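Local atomic coordinates of receptor-type tyrosine-protein phosphatase C (PDB entry 5FN8), a protein that probably dephosphorylates tyrosine-phosphorylated proteins in T-cell activation through the antigen receptor, its extracellular region here represented by two fibronectin type III domains. Residues I114-N125 with E164-G172; E128-K136 with T144-V154. One frame throughout, in Å; residues are numbered along the deposited sequence.

Contact 1: I114-N125 with E164-G172. With NAG (2-acetamido-2-deoxy-beta-D-glucopyranose), chain I; NAG (2-acetamido-2-deoxy-beta-D-glucopyranose), chain G.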
# COMPACT_ATOMS: atom_id res chain seq x y z
N ILE B 114 -7.08 22.44 23.57
CA ILE B 114 -6.62 21.07 23.29
C ILE B 114 -6.11 20.99 21.86
O ILE B 114 -6.75 21.49 20.94
CB ILE B 114 -7.74 19.98 23.50
CG1 ILE B 114 -8.39 19.96 24.92
CG2 ILE B 114 -7.37 18.56 22.99
CD1 ILE B 114 -7.52 19.86 26.08
N ASN B 115 -4.97 20.34 21.68
CA ASN B 115 -4.36 20.11 20.37
C ASN B 115 -4.55 18.63 20.03
O ASN B 115 -4.36 17.76 20.90
CB ASN B 115 -2.87 20.49 20.38
CG ASN B 115 -2.54 21.92 19.99
OD1 ASN B 115 -3.39 22.82 19.99
ND2 ASN B 115 -1.25 22.10 19.64
N VAL B 116 -5.03 18.35 18.79
CA VAL B 116 -5.29 17.00 18.29
C VAL B 116 -4.45 16.76 17.02
O VAL B 116 -4.46 17.58 16.11
CB VAL B 116 -6.81 16.68 18.09
CG1 VAL B 116 -7.01 15.20 17.69
CG2 VAL B 116 -7.62 17.00 19.34
N THR B 117 -3.68 15.66 16.99
CA THR B 117 -2.80 15.29 15.87
C THR B 117 -2.94 13.83 15.56
O THR B 117 -3.24 13.02 16.44
CB THR B 117 -1.32 15.63 16.15
OG1 THR B 117 -0.93 14.99 17.37
CG2 THR B 117 -1.05 17.13 16.21
N CYS B 118 -2.74 13.48 14.31
CA CYS B 118 -2.80 12.11 13.86
C CYS B 118 -2.09 12.01 12.53
O CYS B 118 -1.73 13.03 11.93
CB CYS B 118 -4.24 11.59 13.77
SG CYS B 118 -5.13 12.08 12.26
N ASN B 119 -1.90 10.78 12.08
CA ASN B 119 -1.30 10.52 10.78
C ASN B 119 -2.29 9.76 9.95
O ASN B 119 -3.21 9.13 10.49
CB ASN B 119 0.01 9.75 10.93
CG ASN B 119 1.04 10.42 11.81
OD1 ASN B 119 1.44 9.89 12.84
ND2 ASN B 119 1.46 11.62 11.42
N SER B 120 -2.11 9.82 8.65
CA SER B 120 -2.92 9.17 7.64
C SER B 120 -3.21 7.69 7.91
O SER B 120 -2.34 7.00 8.47
CB SER B 120 -2.20 9.30 6.29
OG SER B 120 -2.91 8.68 5.24
N PRO B 121 -4.38 7.14 7.49
CA PRO B 121 -4.58 5.68 7.59
C PRO B 121 -3.70 5.01 6.50
O PRO B 121 -3.19 5.68 5.59
CB PRO B 121 -6.07 5.51 7.22
CG PRO B 121 -6.64 6.89 7.19
CD PRO B 121 -5.53 7.75 6.79
N TYR B 122 -3.54 3.69 6.57
CA TYR B 122 -2.73 3.00 5.55
C TYR B 122 -3.53 2.80 4.26
O TYR B 122 -3.03 3.09 3.16
CB TYR B 122 -2.17 1.69 6.11
CG TYR B 122 -1.14 1.89 7.20
CD1 TYR B 122 0.17 2.26 6.89
CD2 TYR B 122 -1.45 1.65 8.53
CE1 TYR B 122 1.13 2.41 7.89
CE2 TYR B 122 -0.48 1.73 9.53
CZ TYR B 122 0.80 2.15 9.21
OH TYR B 122 1.74 2.29 10.21
N GLU B 123 -4.81 2.43 4.42
CA GLU B 123 -5.82 2.25 3.37
C GLU B 123 -6.64 3.54 3.17
O GLU B 123 -7.49 3.87 4.00
CB GLU B 123 -6.77 1.10 3.78
CG GLU B 123 -6.11 -0.29 3.78
CD GLU B 123 -7.07 -1.44 4.02
OE1 GLU B 123 -8.09 -1.54 3.31
OE2 GLU B 123 -6.80 -2.24 4.95
N ILE B 124 -6.35 4.29 2.07
CA ILE B 124 -7.03 5.52 1.65
C ILE B 124 -8.35 5.17 0.98
O ILE B 124 -9.40 5.69 1.38
CB ILE B 124 -6.12 6.43 0.77
CG1 ILE B 124 -4.74 6.74 1.47
CG2 ILE B 124 -6.86 7.75 0.33
CD1 ILE B 124 -4.76 7.20 2.88
N ASN B 125 -8.30 4.29 -0.05
CA ASN B 125 -9.45 3.75 -0.81
C ASN B 125 -10.33 4.73 -1.55
O ASN B 125 -11.48 4.41 -1.87
CB ASN B 125 -10.29 2.81 0.08
CG ASN B 125 -9.51 1.66 0.65
OD1 ASN B 125 -8.46 1.28 0.13
ND2 ASN B 125 -10.02 1.08 1.74
N GLU B 164 -14.57 14.27 24.52
CA GLU B 164 -14.13 13.18 23.66
C GLU B 164 -13.85 13.74 22.28
O GLU B 164 -14.54 14.67 21.82
CB GLU B 164 -14.99 11.88 23.68
CG GLU B 164 -16.47 12.00 23.36
CD GLU B 164 -17.18 10.76 22.81
OE1 GLU B 164 -16.50 9.85 22.29
OE2 GLU B 164 -18.44 10.72 22.86
N PHE B 165 -12.76 13.26 21.70
CA PHE B 165 -12.30 13.69 20.38
C PHE B 165 -12.36 12.51 19.47
O PHE B 165 -11.81 11.45 19.78
CB PHE B 165 -10.90 14.33 20.48
CG PHE B 165 -10.88 15.53 21.41
CD1 PHE B 165 -10.76 15.36 22.79
CD2 PHE B 165 -10.99 16.82 20.92
CE1 PHE B 165 -10.79 16.46 23.65
CE2 PHE B 165 -10.99 17.92 21.78
CZ PHE B 165 -10.91 17.73 23.14
N LEU B 166 -13.12 12.66 18.38
CA LEU B 166 -13.33 11.61 17.38
C LEU B 166 -12.81 12.12 16.06
O LEU B 166 -13.35 13.08 15.53
CB LEU B 166 -14.84 11.31 17.27
CG LEU B 166 -15.59 10.83 18.52
CD1 LEU B 166 -16.20 12.02 19.31
CD2 LEU B 166 -16.73 9.92 18.11
N VAL B 167 -11.74 11.50 15.55
CA VAL B 167 -11.13 11.82 14.26
C VAL B 167 -11.52 10.74 13.25
O VAL B 167 -11.31 9.58 13.54
CB VAL B 167 -9.59 12.02 14.28
CG1 VAL B 167 -9.07 12.37 12.86
CG2 VAL B 167 -9.19 13.11 15.26
N TYR B 168 -12.16 11.13 12.13
CA TYR B 168 -12.53 10.24 11.02
C TYR B 168 -11.74 10.70 9.80
O TYR B 168 -11.50 11.91 9.63
CB TYR B 168 -14.00 10.38 10.60
CG TYR B 168 -15.02 10.27 11.70
CD1 TYR B 168 -15.18 11.31 12.63
CD2 TYR B 168 -15.87 9.18 11.79
CE1 TYR B 168 -16.14 11.22 13.65
CE2 TYR B 168 -16.84 9.09 12.79
CZ TYR B 168 -16.97 10.11 13.71
OH TYR B 168 -17.96 10.01 14.65
N PHE B 169 -11.40 9.76 8.94
CA PHE B 169 -10.77 10.07 7.65
C PHE B 169 -11.86 10.08 6.61
O PHE B 169 -12.71 9.19 6.61
CB PHE B 169 -9.72 9.02 7.28
CG PHE B 169 -8.88 9.42 6.09
CD1 PHE B 169 -7.81 10.30 6.22
CD2 PHE B 169 -9.10 8.85 4.84
CE1 PHE B 169 -7.00 10.62 5.13
CE2 PHE B 169 -8.31 9.19 3.75
CZ PHE B 169 -7.26 10.06 3.91
N TYR B 170 -11.82 11.07 5.73
CA TYR B 170 -12.71 11.21 4.59
C TYR B 170 -11.89 11.11 3.29
O TYR B 170 -10.91 11.84 3.13
CB TYR B 170 -13.48 12.54 4.67
CG TYR B 170 -14.42 12.75 3.50
CD1 TYR B 170 -15.52 11.92 3.31
CD2 TYR B 170 -14.22 13.80 2.60
CE1 TYR B 170 -16.37 12.08 2.22
CE2 TYR B 170 -15.07 13.98 1.51
CZ TYR B 170 -16.16 13.14 1.34
OH TYR B 170 -17.04 13.34 0.29
N ASN B 171 -12.26 10.20 2.40
CA ASN B 171 -11.51 9.96 1.17
C ASN B 171 -12.14 10.53 -0.11
O ASN B 171 -11.74 10.16 -1.19
CB ASN B 171 -11.16 8.44 1.03
CG ASN B 171 -12.34 7.57 0.65
OD1 ASN B 171 -13.40 8.05 0.26
ND2 ASN B 171 -12.18 6.27 0.77
N GLY B 172 -13.09 11.44 0.02
CA GLY B 172 -13.78 12.05 -1.12
C GLY B 172 -15.09 11.36 -1.42
O GLY B 172 -15.91 11.89 -2.17
C1 NAG I . -0.71 23.37 19.24
C2 NAG I . 0.66 23.60 19.88
C3 NAG I . 1.11 24.99 19.43
C4 NAG I . 1.24 25.04 17.90
C5 NAG I . -0.05 24.57 17.23
C6 NAG I . 0.11 24.31 15.75
C7 NAG I . 1.08 22.44 22.02
C8 NAG I . 0.80 22.46 23.49
N2 NAG I . 0.63 23.51 21.33
O3 NAG I . 2.36 25.32 20.03
O4 NAG I . 1.54 26.37 17.48
O5 NAG I . -0.50 23.33 17.82
O6 NAG I . -1.11 23.91 15.13
O7 NAG I . 1.67 21.51 21.48
C1 NAG G . -14.87 18.25 3.99
C2 NAG G . -16.18 17.53 3.65
C3 NAG G . -16.31 17.25 2.15
C4 NAG G . -15.93 18.47 1.32
C5 NAG G . -14.57 19.03 1.71
C6 NAG G . -14.21 20.30 0.98
C7 NAG G . -17.16 15.39 4.51
C8 NAG G . -16.97 14.30 5.51
N2 NAG G . -16.14 16.28 4.41
O3 NAG G . -17.67 16.94 1.85
O4 NAG G . -15.93 18.11 -0.06
O5 NAG G . -14.57 19.35 3.11
O6 NAG G . -12.92 20.78 1.31
O7 NAG G . -18.16 15.44 3.80
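Ile114 and Val116 pack on Phe165 and Val167 between the two sheets of a fibronectin type III sandwich. The axes of strands 114-119 and 164-170, one from each sheet, come within 9.3 Å, at 31°. Ile114 lays its CG2 branch over one face of the Phe165 ring, 3.6 Å from CZ. Val116 splits its two methyls: CG2 meets Phe165 obliquely, and CG1 reaches Val167 CG2 at 3.9 Å. Cys118 SG touches Val167 CG1 at 4.0 Å, while its disulfide runs to Cys150.

Pro121 makes a CH-pi contact at the end of the sandwich where strand 164-170 finishes. Its CD sits 3.7 Å from the centroid of the Phe169 ring, over the face. Phe169 CG is anti to the backbone N (chi1 -170°), which brings a ring face against Pro121 CD and CG. Ile124 CD1 meets the same ring obliquely.

The polar contact is one hydrogen bond. Asn171 ND2 gives it to Ile124 O at 2.9 Å, with the acceptor near the amide plane. Ala96 O also receives a bond from ND2, and OD1 accepts from Glu173 N and Tyr174 N. Held at both N and O, the amide joins the 120-125 loop to the end of strand 164-170. The contact is thus apolar along the strands and hydrogen-bonded at the loop end.

Contact 2: E128-K136 with T144-V154; sequences EARYILEVK and TFNQSTCKFVV. With NAG (2-acetamido-2-deoxy-beta-D-glucopyranose), chain G.
This is a beta hairpin pairing whose inward side chains also pack across the core, in the second fibronectin type III domain of the chain. Strand 130-136 pairs antiparallel with strand 144-147, and its inner face packs on strand 151-154 of the opposite sheet. Tyr131 with Gln147 and Leu133 with Phe145 are the hydrogen-bonded pairs. Ile132 with Asn146 and Glu134 with Thr144 are the non-hydrogen-bonded ones.

Leu133 points inward. Its CB stands over the centre of the Phe152 ring, 3.7 Å from the centroid and 6° off the normal. CD2 reaches Phe152 CG at 3.5 Å and also touches Phe145 and Val154. Val135 and Val154 meet tip to tip, CG2 to CG1. Tyr131 offers a ring face to Cys150 CB, 3.6 Å from the centroid, and Phe169 meets the tyrosine ring edge-to-face. The Cys150 disulfide partner is Cys118.

The outer face carries sugar. Asn146 ND2 is bonded to the N-acetylglucosamine, while OD1 accepts a hydrogen bond from Arg130 NE at 2.7 Å, 169° at the hydrogen. A bend at chi3 (54°) turns the guanidinium across the strand. The sugar O6 lies over one guanidinium face, and the backbone at Gln147 and Ser148 lies over the opposite face. Ile132 CD1 packs on the acetyl methyl C8, 3.7 Å away.

Gln147 NE2 bonds to Thr149 O at 3.1 Å and to Lys151 O at 2.9 Å, bracing the turn between strands. One face, with Tyr131, Leu133 and Val135, thus packs on strand 151-154 and the Cys150 turn. The other, with Ile132 and Asn146, meets the sugar, and the straight bond from Arg130 NE probably restrains the rotation of the Asn146 amide.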
# COMPACT_ATOMS: atom_id res chain seq x y z
N GLU B 128 -9.45 11.44 -2.38
CA GLU B 128 -9.03 12.56 -1.54
C GLU B 128 -8.55 12.13 -0.17
O GLU B 128 -8.60 10.95 0.18
CB GLU B 128 -10.15 13.60 -1.45
CG GLU B 128 -10.48 14.26 -2.78
CD GLU B 128 -11.96 14.45 -3.03
OE1 GLU B 128 -12.64 15.06 -2.18
OE2 GLU B 128 -12.43 14.02 -4.11
N ALA B 129 -8.07 13.12 0.61
CA ALA B 129 -7.55 12.91 1.94
C ALA B 129 -7.92 14.08 2.86
O ALA B 129 -7.29 15.15 2.79
CB ALA B 129 -6.05 12.69 1.89
N ARG B 130 -8.97 13.88 3.72
CA ARG B 130 -9.44 14.88 4.69
C ARG B 130 -9.67 14.27 6.04
O ARG B 130 -9.98 13.08 6.18
CB ARG B 130 -10.65 15.68 4.19
CG ARG B 130 -10.36 16.29 2.82
CD ARG B 130 -11.20 17.45 2.42
NE ARG B 130 -11.20 18.52 3.41
CZ ARG B 130 -10.47 19.62 3.35
NH1 ARG B 130 -9.59 19.78 2.37
NH2 ARG B 130 -10.58 20.57 4.27
N TYR B 131 -9.50 15.11 7.04
CA TYR B 131 -9.59 14.75 8.44
C TYR B 131 -10.77 15.47 9.08
O TYR B 131 -10.85 16.71 9.05
CB TYR B 131 -8.27 15.10 9.13
CG TYR B 131 -7.11 14.30 8.58
CD1 TYR B 131 -6.82 13.03 9.07
CD2 TYR B 131 -6.36 14.77 7.50
CE1 TYR B 131 -5.78 12.27 8.54
CE2 TYR B 131 -5.34 14.01 6.95
CZ TYR B 131 -5.04 12.77 7.48
OH TYR B 131 -4.03 12.04 6.89
N ILE B 132 -11.70 14.68 9.64
CA ILE B 132 -12.89 15.21 10.32
C ILE B 132 -12.72 15.05 11.80
O ILE B 132 -12.52 13.94 12.29
CB ILE B 132 -14.18 14.49 9.83
CG1 ILE B 132 -14.32 14.41 8.29
CG2 ILE B 132 -15.44 15.00 10.55
CD1 ILE B 132 -14.17 15.66 7.49
N LEU B 133 -12.81 16.12 12.52
CA LEU B 133 -12.76 16.03 13.96
C LEU B 133 -14.08 16.48 14.58
O LEU B 133 -14.57 17.56 14.29
CB LEU B 133 -11.58 16.83 14.52
CG LEU B 133 -11.59 17.08 16.04
CD1 LEU B 133 -11.38 15.80 16.82
CD2 LEU B 133 -10.57 18.10 16.43
N GLU B 134 -14.65 15.63 15.43
CA GLU B 134 -15.83 15.93 16.24
C GLU B 134 -15.42 16.03 17.68
O GLU B 134 -14.66 15.21 18.19
CB GLU B 134 -16.85 14.82 16.14
CG GLU B 134 -17.58 14.81 14.84
CD GLU B 134 -18.81 13.94 14.92
OE1 GLU B 134 -18.79 12.86 15.56
OE2 GLU B 134 -19.81 14.36 14.32
N VAL B 135 -15.93 17.05 18.34
CA VAL B 135 -15.65 17.28 19.75
C VAL B 135 -16.98 17.12 20.49
O VAL B 135 -17.97 17.76 20.13
CB VAL B 135 -14.96 18.63 20.02
CG1 VAL B 135 -14.65 18.80 21.52
CG2 VAL B 135 -13.69 18.79 19.17
N LYS B 136 -17.00 16.22 21.48
CA LYS B 136 -18.21 15.94 22.25
C LYS B 136 -18.01 16.13 23.75
O LYS B 136 -16.91 16.00 24.26
CB LYS B 136 -18.73 14.52 21.93
CG LYS B 136 -19.27 14.37 20.52
CD LYS B 136 -19.85 13.00 20.29
CE LYS B 136 -20.37 12.87 18.89
NZ LYS B 136 -20.72 11.46 18.57
N THR B 144 -17.02 20.79 15.40
CA THR B 144 -16.67 19.95 14.27
C THR B 144 -15.68 20.68 13.35
O THR B 144 -15.79 21.89 13.19
CB THR B 144 -17.91 19.32 13.59
OG1 THR B 144 -17.43 18.32 12.70
CG2 THR B 144 -18.71 20.31 12.78
N PHE B 145 -14.69 19.95 12.77
CA PHE B 145 -13.64 20.51 11.89
C PHE B 145 -13.38 19.57 10.75
O PHE B 145 -13.48 18.36 10.91
CB PHE B 145 -12.32 20.68 12.65
CG PHE B 145 -12.32 21.48 13.92
CD1 PHE B 145 -12.71 20.89 15.13
CD2 PHE B 145 -11.79 22.76 13.96
CE1 PHE B 145 -12.69 21.64 16.32
CE2 PHE B 145 -11.75 23.50 15.16
CZ PHE B 145 -12.22 22.94 16.32
N ASN B 146 -13.03 20.12 9.60
CA ASN B 146 -12.78 19.41 8.36
C ASN B 146 -11.52 20.03 7.77
O ASN B 146 -11.53 21.20 7.39
CB ASN B 146 -13.99 19.55 7.41
CG ASN B 146 -13.82 18.92 6.06
OD1 ASN B 146 -12.72 18.54 5.67
ND2 ASN B 146 -14.90 18.79 5.31
N GLN B 147 -10.42 19.27 7.72
CA GLN B 147 -9.12 19.77 7.26
C GLN B 147 -8.35 18.79 6.40
O GLN B 147 -8.59 17.57 6.44
CB GLN B 147 -8.26 20.14 8.47
CG GLN B 147 -8.62 21.46 9.14
CD GLN B 147 -7.95 21.66 10.49
OE1 GLN B 147 -8.48 22.33 11.37
NE2 GLN B 147 -6.80 21.04 10.73
N SER B 148 -7.39 19.34 5.65
CA SER B 148 -6.41 18.65 4.79
C SER B 148 -5.34 17.99 5.64
O SER B 148 -4.81 16.97 5.24
CB SER B 148 -5.70 19.67 3.92
OG SER B 148 -6.61 20.12 2.94
N THR B 149 -4.98 18.61 6.78
CA THR B 149 -3.95 18.16 7.72
C THR B 149 -4.57 17.81 9.06
O THR B 149 -5.43 18.52 9.58
CB THR B 149 -2.84 19.23 7.89
OG1 THR B 149 -3.42 20.45 8.34
CG2 THR B 149 -2.10 19.53 6.60
N CYS B 150 -4.08 16.75 9.66
CA CYS B 150 -4.56 16.28 10.94
C CYS B 150 -3.84 16.95 12.08
O CYS B 150 -3.17 16.30 12.88
CB CYS B 150 -4.50 14.77 11.03
SG CYS B 150 -5.48 14.08 12.39
N LYS B 151 -4.00 18.28 12.16
CA LYS B 151 -3.46 19.14 13.20
C LYS B 151 -4.55 20.17 13.54
O LYS B 151 -4.78 21.15 12.81
CB LYS B 151 -2.11 19.77 12.81
CG LYS B 151 -2.04 20.41 11.41
CD LYS B 151 -1.03 21.57 11.34
CE LYS B 151 -1.09 22.31 10.02
NZ LYS B 151 -0.06 23.39 9.94
N PHE B 152 -5.28 19.88 14.62
CA PHE B 152 -6.41 20.69 15.08
C PHE B 152 -6.10 21.34 16.38
O PHE B 152 -5.60 20.69 17.29
CB PHE B 152 -7.68 19.83 15.27
CG PHE B 152 -8.09 19.01 14.07
CD1 PHE B 152 -8.94 19.53 13.10
CD2 PHE B 152 -7.66 17.69 13.93
CE1 PHE B 152 -9.32 18.76 12.00
CE2 PHE B 152 -8.07 16.91 12.83
CZ PHE B 152 -8.88 17.46 11.87
N VAL B 153 -6.44 22.62 16.48
CA VAL B 153 -6.33 23.40 17.71
C VAL B 153 -7.76 23.74 18.11
O VAL B 153 -8.48 24.39 17.36
CB VAL B 153 -5.33 24.61 17.66
CG1 VAL B 153 -5.30 25.29 16.30
CG2 VAL B 153 -5.61 25.62 18.79
N VAL B 154 -8.19 23.15 19.24
CA VAL B 154 -9.55 23.22 19.79
C VAL B 154 -9.52 24.09 21.02
O VAL B 154 -9.18 23.64 22.11
CB VAL B 154 -10.14 21.81 20.09
CG1 VAL B 154 -11.61 21.89 20.43
CG2 VAL B 154 -9.90 20.82 18.93
C1 NAG G . -14.87 18.25 3.99
C2 NAG G . -16.18 17.53 3.65
C3 NAG G . -16.31 17.25 2.15
C4 NAG G . -15.93 18.47 1.32
C5 NAG G . -14.57 19.03 1.71
C6 NAG G . -14.21 20.30 0.98
C7 NAG G . -17.16 15.39 4.51
C8 NAG G . -16.97 14.30 5.51
N2 NAG G . -16.14 16.28 4.41
O3 NAG G . -17.67 16.94 1.85
O4 NAG G . -15.93 18.11 -0.06
O5 NAG G . -14.57 19.35 3.11
O6 NAG G . -12.92 20.78 1.31
O7 NAG G . -18.16 15.44 3.80

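In the fold
From the N terminus, the chain passes through the first fibronectin type III domain and enters the second. Strand 104-108 leads to strand 114-119 and the loop to 125, the first segment of contact 1. The chain then crosses to the other sheet and runs through 128-136, turns back as 144-147, and returns to the first sheet at 151-154, completing contact 2. Strand 162-170 closes contact 1, whose loop therefore encloses the whole of contact 2. Each contact spans both sheets. Their strands are neighbours: 114-119 beside 151-154 in one sheet, 130-137 beside 162-170 in the other. The Cys118-Cys150 disulfide joins the two contacts covalently, and the sugar on Asn146 also packs over the Tyr170 ring.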